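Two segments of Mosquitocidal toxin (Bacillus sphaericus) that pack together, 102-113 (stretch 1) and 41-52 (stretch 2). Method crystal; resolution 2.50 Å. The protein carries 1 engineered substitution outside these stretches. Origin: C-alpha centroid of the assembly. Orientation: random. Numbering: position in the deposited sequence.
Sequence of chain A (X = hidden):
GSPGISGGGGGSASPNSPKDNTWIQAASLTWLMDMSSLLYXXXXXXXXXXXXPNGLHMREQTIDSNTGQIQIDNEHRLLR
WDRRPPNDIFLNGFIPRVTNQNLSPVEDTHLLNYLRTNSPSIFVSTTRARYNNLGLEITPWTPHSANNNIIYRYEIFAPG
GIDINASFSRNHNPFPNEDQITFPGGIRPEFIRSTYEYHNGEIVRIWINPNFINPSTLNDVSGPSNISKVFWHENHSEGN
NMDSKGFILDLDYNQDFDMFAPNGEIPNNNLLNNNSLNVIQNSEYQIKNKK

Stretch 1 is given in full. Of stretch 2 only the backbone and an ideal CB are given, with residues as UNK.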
ATOM      1  N   ASN A 102     -14.617  17.461  13.911  1.00 72.53           N
ATOM      2  CA  ASN A 102     -15.013  16.479  14.908  1.00 75.04           C
ATOM      3  C   ASN A 102     -15.922  17.164  15.941  1.00 85.59           C
ATOM      4  O   ASN A 102     -15.434  17.823  16.888  1.00 85.06           O
ATOM      5  CB  ASN A 102     -13.786  15.834  15.555  1.00 75.66           C
ATOM      6  CG  ASN A 102     -14.147  14.780  16.609  1.00 99.25           C
ATOM      7  OD1 ASN A 102     -15.124  14.921  17.344  1.00 96.75           O
ATOM      8  ND2 ASN A 102     -13.332  13.736  16.690  1.00 85.78           N
ATOM      9  N   LEU A 103     -17.237  17.005  15.727  1.00 86.57           N
ATOM     10  CA  LEU A 103     -18.288  17.597  16.576  1.00 87.83           C
ATOM     11  C   LEU A 103     -18.571  16.808  17.867  1.00 94.66           C
ATOM     12  O   LEU A 103     -19.635  16.946  18.486  1.00 94.25           O
ATOM     13  CB  LEU A 103     -19.566  17.879  15.767  1.00 87.76           C
ATOM     14  CG  LEU A 103     -19.358  18.755  14.519  1.00 92.39           C
ATOM     15  CD1 LEU A 103     -20.606  18.809  13.641  1.00 92.51           C
ATOM     16  CD2 LEU A 103     -18.860  20.153  14.862  1.00 94.27           C
ATOM     17  N   SER A 104     -17.581  16.003  18.265  1.00 93.09           N
ATOM     18  CA  SER A 104     -17.625  15.205  19.487  1.00 93.43           C
ATOM     19  C   SER A 104     -16.878  15.977  20.596  1.00 99.00           C
ATOM     20  O   SER A 104     -15.992  16.835  20.317  1.00 98.81           O
ATOM     21  CB  SER A 104     -16.963  13.824  19.278  1.00 95.92           C
ATOM     22  OG  SER A 104     -17.552  13.105  18.209  1.00100.00           O
ATOM     23  N   PRO A 105     -17.243  15.672  21.850  1.00 95.42           N
ATOM     24  CA  PRO A 105     -16.638  16.320  23.025  1.00 93.95           C
ATOM     25  C   PRO A 105     -15.200  15.836  23.288  1.00 93.68           C
ATOM     26  O   PRO A 105     -14.712  15.875  24.433  1.00 94.94           O
ATOM     27  CB  PRO A 105     -17.583  15.929  24.176  1.00 95.69           C
ATOM     28  CG  PRO A 105     -18.195  14.599  23.744  1.00100.00           C
ATOM     29  CD  PRO A 105     -18.145  14.551  22.218  1.00 95.96           C
ATOM     30  N   VAL A 106     -14.522  15.413  22.215  1.00 83.50           N
ATOM     31  CA  VAL A 106     -13.137  14.956  22.288  1.00 78.86           C
ATOM     32  C   VAL A 106     -12.285  16.114  22.833  1.00 72.47           C
ATOM     33  O   VAL A 106     -12.797  17.207  23.141  1.00 71.73           O
ATOM     34  CB  VAL A 106     -12.614  14.544  20.875  1.00 82.16           C
ATOM     35  CG1 VAL A 106     -13.277  13.270  20.423  1.00 82.01           C
ATOM     36  CG2 VAL A 106     -12.888  15.649  19.860  1.00 81.71           C
ATOM     37  N   GLU A 107     -10.982  15.880  22.938  1.00 61.13           N
ATOM     38  CA  GLU A 107     -10.067  16.902  23.424  1.00 57.35           C
ATOM     39  C   GLU A 107      -9.900  18.103  22.477  1.00 51.91           C
ATOM     40  O   GLU A 107      -9.438  19.160  22.904  1.00 50.92           O
ATOM     41  CB  GLU A 107      -8.692  16.290  23.724  1.00 58.78           C
ATOM     42  CG  GLU A 107      -8.677  15.317  24.904  1.00 68.03           C
ATOM     43  CD  GLU A 107      -9.142  15.952  26.203  1.00 78.80           C
ATOM     44  OE1 GLU A 107      -8.404  16.829  26.710  1.00 67.49           O
ATOM     45  OE2 GLU A 107     -10.228  15.565  26.713  1.00 64.91           O
ATOM     46  N   ASP A 108     -10.254  17.928  21.202  1.00 42.68           N
ATOM     47  CA  ASP A 108     -10.118  18.974  20.182  1.00 39.90           C
ATOM     48  C   ASP A 108     -10.618  20.339  20.608  1.00 41.33           C
ATOM     49  O   ASP A 108     -10.010  21.357  20.283  1.00 39.79           O
ATOM     50  CB  ASP A 108     -10.826  18.577  18.883  1.00 40.96           C
ATOM     51  CG  ASP A 108     -10.283  17.291  18.272  1.00 50.96           C
ATOM     52  OD1 ASP A 108      -9.374  16.668  18.871  1.00 51.42           O
ATOM     53  OD2 ASP A 108     -10.780  16.890  17.189  1.00 56.70           O
ATOM     54  N   THR A 109     -11.753  20.349  21.300  1.00 38.12           N
ATOM     55  CA  THR A 109     -12.396  21.593  21.746  1.00 37.57           C
ATOM     56  C   THR A 109     -12.305  21.811  23.231  1.00 40.25           C
ATOM     57  O   THR A 109     -12.863  22.757  23.748  1.00 40.62           O
ATOM     58  CB  THR A 109     -13.893  21.659  21.325  1.00 42.32           C
ATOM     59  OG1 THR A 109     -14.571  20.470  21.761  1.00 46.60           O
ATOM     60  CG2 THR A 109     -14.001  21.751  19.815  1.00 34.84           C
ATOM     61  N   HIS A 110     -11.577  20.940  23.917  1.00 36.26           N
ATOM     62  CA  HIS A 110     -11.423  21.063  25.349  1.00 35.93           C
ATOM     63  C   HIS A 110     -10.498  22.204  25.751  1.00 38.87           C
ATOM     64  O   HIS A 110      -9.298  22.029  25.976  1.00 40.49           O
ATOM     65  CB  HIS A 110     -11.024  19.734  25.987  1.00 37.69           C
ATOM     66  CG  HIS A 110     -11.259  19.697  27.459  1.00 43.06           C
ATOM     67  ND1 HIS A 110     -11.624  18.545  28.135  1.00 45.88           N
ATOM     68  CD2 HIS A 110     -11.209  20.683  28.399  1.00 45.68           C
ATOM     69  CE1 HIS A 110     -11.766  18.820  29.426  1.00 45.23           C
ATOM     70  NE2 HIS A 110     -11.527  20.112  29.609  1.00 45.59           N
ATOM     71  N   LEU A 111     -11.091  23.387  25.870  1.00 33.10           N
ATOM     72  CA  LEU A 111     -10.374  24.603  26.210  1.00 31.96           C
ATOM     73  C   LEU A 111      -9.522  24.608  27.463  1.00 38.22           C
ATOM     74  O   LEU A 111      -8.387  25.081  27.438  1.00 38.90           O
ATOM     75  CB  LEU A 111     -11.307  25.818  26.163  1.00 31.17           C
ATOM     76  CG  LEU A 111     -10.638  27.186  26.382  1.00 34.38           C
ATOM     77  CD1 LEU A 111      -9.554  27.426  25.336  1.00 33.15           C
ATOM     78  CD2 LEU A 111     -11.683  28.283  26.339  1.00 34.05           C
ATOM     79  N   LEU A 112     -10.068  24.129  28.575  1.00 36.64           N
ATOM     80  CA  LEU A 112      -9.312  24.116  29.839  1.00 36.62           C
ATOM     81  C   LEU A 112      -8.128  23.160  29.802  1.00 38.36           C
ATOM     82  O   LEU A 112      -7.076  23.473  30.337  1.00 38.33           O
ATOM     83  CB  LEU A 112     -10.222  23.808  31.039  1.00 37.03           C
ATOM     84  CG  LEU A 112     -10.964  25.037  31.592  1.00 41.62           C
ATOM     85  CD1 LEU A 112     -12.014  24.597  32.608  1.00 41.64           C
ATOM     86  CD2 LEU A 112     -10.011  26.080  32.191  1.00 40.81           C
ATOM     87  N   ASN A 113      -8.277  22.031  29.119  1.00 30.87           N
ATOM     88  CA  ASN A 113      -7.200  21.091  29.017  1.00 32.73           C
ATOM     89  C   ASN A 113      -6.123  21.640  28.118  1.00 40.51           C
ATOM     90  O   ASN A 113      -4.908  21.465  28.376  1.00 40.41           O
ATOM     91  CB  ASN A 113      -7.681  19.754  28.472  1.00 34.60           C
ATOM     92  CG  ASN A 113      -8.199  18.853  29.542  1.00 50.93           C
ATOM     93  OD1 ASN A 113      -8.238  19.201  30.759  1.00 46.69           O
ATOM     94  ND2 ASN A 113      -8.626  17.699  29.137  1.00 43.71           N
ATOM     95  N   UNK A  41     -21.359  25.974  22.264  1.00 47.40           N
ATOM     96  CA  UNK A  41     -21.959  24.980  23.155  1.00 47.60           C
ATOM     97  C   UNK A  41     -20.955  23.881  23.451  1.00 50.66           C
ATOM     98  O   UNK A  41     -20.748  23.502  24.593  1.00 50.78           O
ATOM     99  CB  UNK A  41     -23.230  24.390  22.541  1.00 47.60           C
ATOM    100  N   UNK A  42     -20.377  23.347  22.385  1.00 46.90           N
ATOM    101  CA  UNK A  42     -19.380  22.285  22.458  1.00 46.99           C
ATOM    102  C   UNK A  42     -18.262  22.634  23.462  1.00 49.94           C
ATOM    103  O   UNK A  42     -17.864  21.812  24.274  1.00 51.17           O
ATOM    104  CB  UNK A  42     -18.786  22.031  21.071  1.00 46.99           C
ATOM    105  N   UNK A  43     -17.776  23.864  23.416  1.00 44.02           N
ATOM    106  CA  UNK A  43     -16.729  24.310  24.332  1.00 42.65           C
ATOM    107  C   UNK A  43     -17.273  24.573  25.752  1.00 50.26           C
ATOM    108  O   UNK A  43     -16.674  24.159  26.737  1.00 49.40           O
ATOM    109  CB  UNK A  43     -16.069  25.577  23.783  1.00 42.65           C
ATOM    110  N   UNK A  44     -18.387  25.299  25.838  1.00 50.67           N
ATOM    111  CA  UNK A  44     -19.029  25.686  27.113  1.00 51.89           C
ATOM    112  C   UNK A  44     -19.449  24.551  28.051  1.00 58.36           C
ATOM    113  O   UNK A  44     -19.392  24.682  29.276  1.00 57.64           O
ATOM    114  CB  UNK A  44     -20.275  26.516  26.797  1.00 51.89           C
ATOM    115  N   UNK A  45     -19.872  23.441  27.476  1.00 56.95           N
ATOM    116  CA  UNK A  45     -20.309  22.309  28.269  1.00 58.15           C
ATOM    117  C   UNK A  45     -19.217  21.545  29.010  1.00 64.56           C
ATOM    118  O   UNK A  45     -19.514  20.756  29.904  1.00 65.94           O
ATOM    119  CB  UNK A  45     -21.052  21.333  27.355  1.00 58.15           C
ATOM    120  N   UNK A  46     -17.958  21.770  28.658  1.00 60.24           N
ATOM    121  CA  UNK A  46     -16.873  21.093  29.368  1.00 58.95           C
ATOM    122  C   UNK A  46     -16.244  22.092  30.345  1.00 60.25           C
ATOM    123  O   UNK A  46     -15.117  21.893  30.836  1.00 61.00           O
ATOM    124  CB  UNK A  46     -15.830  20.543  28.393  1.00 58.95           C
ATOM    125  N   UNK A  47     -16.972  23.177  30.617  1.00 53.18           N
ATOM    126  CA  UNK A  47     -16.504  24.193  31.555  1.00 52.18           C
ATOM    127  C   UNK A  47     -17.497  24.348  32.722  1.00 60.42           C
ATOM    128  O   UNK A  47     -18.590  24.910  32.557  1.00 60.48           O
ATOM    129  CB  UNK A  47     -16.310  25.530  30.836  1.00 52.18           C
ATOM    130  N   UNK A  48     -17.108  23.848  33.895  1.00 58.72           N
ATOM    131  CA  UNK A  48     -17.956  23.936  35.081  1.00 58.51           C
ATOM    132  C   UNK A  48     -18.294  25.393  35.397  1.00 63.14           C
ATOM    133  O   UNK A  48     -17.440  26.276  35.290  1.00 62.28           O
ATOM    134  CB  UNK A  48     -17.268  23.279  36.280  1.00 58.51           C
ATOM    135  N   UNK A  49     -19.544  25.625  35.803  1.00 60.84           N
ATOM    136  CA  UNK A  49     -20.027  26.961  36.152  1.00 60.76           C
ATOM    137  C   UNK A  49     -19.164  27.665  37.176  1.00 63.06           C
ATOM    138  O   UNK A  49     -19.078  28.888  37.181  1.00 62.68           O
ATOM    139  CB  UNK A  49     -21.460  26.873  36.681  1.00 60.76           C
ATOM    140  N   UNK A  50     -18.511  26.914  38.047  1.00 59.08           N
ATOM    141  CA  UNK A  50     -17.665  27.575  39.035  1.00 59.09           C
ATOM    142  C   UNK A  50     -16.352  28.100  38.447  1.00 62.34           C
ATOM    143  O   UNK A  50     -15.747  29.023  38.999  1.00 62.58           O
ATOM    144  CB  UNK A  50     -17.361  26.606  40.179  1.00 59.09           C
ATOM    145  N   UNK A  51     -15.916  27.518  37.324  1.00 57.84           N
ATOM    146  CA  UNK A  51     -14.677  27.946  36.643  1.00 56.53           C
ATOM    147  C   UNK A  51     -14.958  29.211  35.825  1.00 57.58           C
ATOM    148  O   UNK A  51     -14.166  30.156  35.817  1.00 55.76           O
ATOM    149  CB  UNK A  51     -14.135  26.835  35.741  1.00 56.53           C
ATOM    150  N   UNK A  52     -16.115  29.210  35.166  1.00 53.88           N
ATOM    151  CA  UNK A  52     -16.572  30.331  34.349  1.00 53.61           C
ATOM    152  C   UNK A  52     -18.021  30.726  34.727  1.00 59.38           C
ATOM    153  O   UNK A  52     -18.991  30.403  34.020  1.00 57.95           O
ATOM    154  CB  UNK A  52     -16.485  29.970  32.865  1.00 53.61           C
TER

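Position 41 has helical angles, and its CB finds nothing of stretch 1 within 5.5 Å. Almost any helix-tolerant residue would do; it is Gln-41, whose backbone O accepts the hydrogen bond from N of position 45.

At position 42 CA-to-CB points toward stretch 1, with the ideal CB 4.5 Å from Thr-109 OG1 and the side chain of Leu-103 beyond. The helical backbone and the largely apolar surroundings suit leucine, methionine or isoleucine. The residue is Leu-42. Its CD2 lies 4.2 Å from Leu-103 CD2 and its CG 4.0 Å from Thr-109 OG1, and it has the largest covered area in the contact, although both chi angles fall between the usual wells.

Position 43 points sideways, its CB 4.3 Å from Thr-109 O and 5.3 Å from Leu-111 CB. A medium aliphatic chain could reach both neighbours: valine, leucine or isoleucine. In Ile-43, CG1 approaches Thr-109 O at 3.8 Å and CG2 meets Leu-111 CB at 4.1 Å. The backbone contributes too, for water 1 donates to Ile-43 O (2.7 Å) and accepts from Leu-111 N (3.2 Å), bridging stretches that share no direct hydrogen bond.

Positions 44 and 45 point out of reach, so small polar residues fit as well as many others. Ser-44 opens a type I turn that closes at position 47; Thr-45 adds a weak hydrogen bond from OG1 to Gln-41 O, 3.4 Å.

Position 46 faces stretch 1, its CB directed at the His-110 ring, with Pro-105 farther along. A long chain could span that distance, so lysine, glutamine, methionine or arginine are all plausible. Arg-46 places CB over one face of the His-110 ring, while Pro-105 CB lies at the edge of the guanidinium, near its plane, 3.6 Å from Arg-46 NH2. This is packing, with no charge partner in stretch 1.

At position 47 the angles are extended and CB lies sideways, 4.7 Å from Leu-112 CD1. A branched aliphatic residue suits both features. Ile-47 brings CG2 to 4.3 Å from Leu-112 CD1.

Position 48, with phi -58° and psi 140°, could accept proline, though its ideal CB has nothing of stretch 1 within 5.5 Å. Pro-48 sets its CD 4.3 Å from Leu-112 CD1.

Positions 49 and 50 point out of reach, leaving the choice open: Ser-49 and Phe-50.

Position 51 points toward Leu-112, its CB already 4.4 Å from Leu-112 CD1, so a small apolar residue suffices. Ala-51 makes that contact with its methyl alone.

Position 52 again points out of reach, and stretch 1 sets no constraint, so many types would do; Ser-52 hydrogen-bonds through OG elsewhere in the structure.

Stretch 2 (41-52) QLISTRIPSFAS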
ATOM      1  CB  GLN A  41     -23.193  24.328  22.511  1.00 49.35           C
ATOM      2  CG  GLN A  41     -24.299  25.302  22.198  1.00 74.68           C
ATOM      3  CD  GLN A  41     -25.118  25.678  23.428  1.00100.00           C
ATOM      4  OE1 GLN A  41     -24.574  26.005  24.502  1.00 91.08           O
ATOM      5  NE2 GLN A  41     -26.442  25.655  23.273  1.00100.00           N
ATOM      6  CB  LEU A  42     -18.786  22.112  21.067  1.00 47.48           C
ATOM      7  CG  LEU A  42     -18.416  20.744  20.525  1.00 52.97           C
ATOM      8  CD1 LEU A  42     -19.368  19.699  21.020  1.00 53.79           C
ATOM      9  CD2 LEU A  42     -18.467  20.822  19.021  1.00 53.79           C
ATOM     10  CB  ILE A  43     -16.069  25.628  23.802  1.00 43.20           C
ATOM     11  CG1 ILE A  43     -15.313  25.378  22.502  1.00 42.05           C
ATOM     12  CG2 ILE A  43     -15.213  26.287  24.866  1.00 41.61           C
ATOM     13  CD1 ILE A  43     -14.833  26.661  21.817  1.00 37.22           C
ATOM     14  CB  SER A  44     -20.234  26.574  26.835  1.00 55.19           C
ATOM     15  OG  SER A  44     -19.817  27.912  26.626  1.00 66.12           O
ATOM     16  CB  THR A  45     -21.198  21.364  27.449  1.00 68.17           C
ATOM     17  OG1 THR A  45     -20.394  20.656  26.478  1.00 69.11           O
ATOM     18  CG2 THR A  45     -22.304  22.190  26.756  1.00 64.61           C
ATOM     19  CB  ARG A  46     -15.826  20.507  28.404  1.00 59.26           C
ATOM     20  CG  ARG A  46     -16.304  19.318  27.567  1.00 69.31           C
ATOM     21  CD  ARG A  46     -16.520  18.078  28.423  1.00 86.22           C
ATOM     22  NE  ARG A  46     -17.296  17.045  27.728  1.00 98.21           N
ATOM     23  CZ  ARG A  46     -17.684  15.890  28.279  1.00100.00           C
ATOM     24  NH1 ARG A  46     -17.362  15.622  29.547  1.00 99.11           N
ATOM     25  NH2 ARG A  46     -18.382  15.006  27.563  1.00 96.95           N
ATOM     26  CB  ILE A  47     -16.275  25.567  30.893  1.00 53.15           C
ATOM     27  CG1 ILE A  47     -15.384  25.431  29.648  1.00 52.30           C
ATOM     28  CG2 ILE A  47     -15.721  26.563  31.919  1.00 51.05           C
ATOM     29  CD1 ILE A  47     -15.007  26.751  29.013  1.00 46.01           C
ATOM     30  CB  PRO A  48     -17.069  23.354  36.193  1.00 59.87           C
ATOM     31  CG  PRO A  48     -16.033  22.559  35.489  1.00 64.03           C
ATOM     32  CD  PRO A  48     -15.784  23.288  34.209  1.00 59.22           C
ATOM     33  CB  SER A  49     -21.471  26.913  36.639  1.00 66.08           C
ATOM     34  OG  SER A  49     -22.299  26.323  35.651  1.00 80.86           O
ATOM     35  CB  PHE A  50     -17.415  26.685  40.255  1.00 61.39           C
ATOM     36  CG  PHE A  50     -16.937  25.306  39.909  1.00 63.54           C
ATOM     37  CD1 PHE A  50     -17.852  24.291  39.630  1.00 67.11           C
ATOM     38  CD2 PHE A  50     -15.571  25.028  39.841  1.00 65.68           C
ATOM     39  CE1 PHE A  50     -17.407  23.001  39.305  1.00 68.01           C
ATOM     40  CE2 PHE A  50     -15.119  23.747  39.511  1.00 68.47           C
ATOM     41  CZ  PHE A  50     -16.034  22.734  39.243  1.00 66.53           C
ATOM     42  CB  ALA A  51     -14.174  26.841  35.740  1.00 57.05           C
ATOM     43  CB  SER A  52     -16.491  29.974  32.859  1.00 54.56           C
ATOM     44  OG  SER A  52     -16.498  31.150  32.075  1.00 58.68           O
TER
HETATM   45  O   HOH W   1     -14.167  23.155  26.641  1.00 37.04           O
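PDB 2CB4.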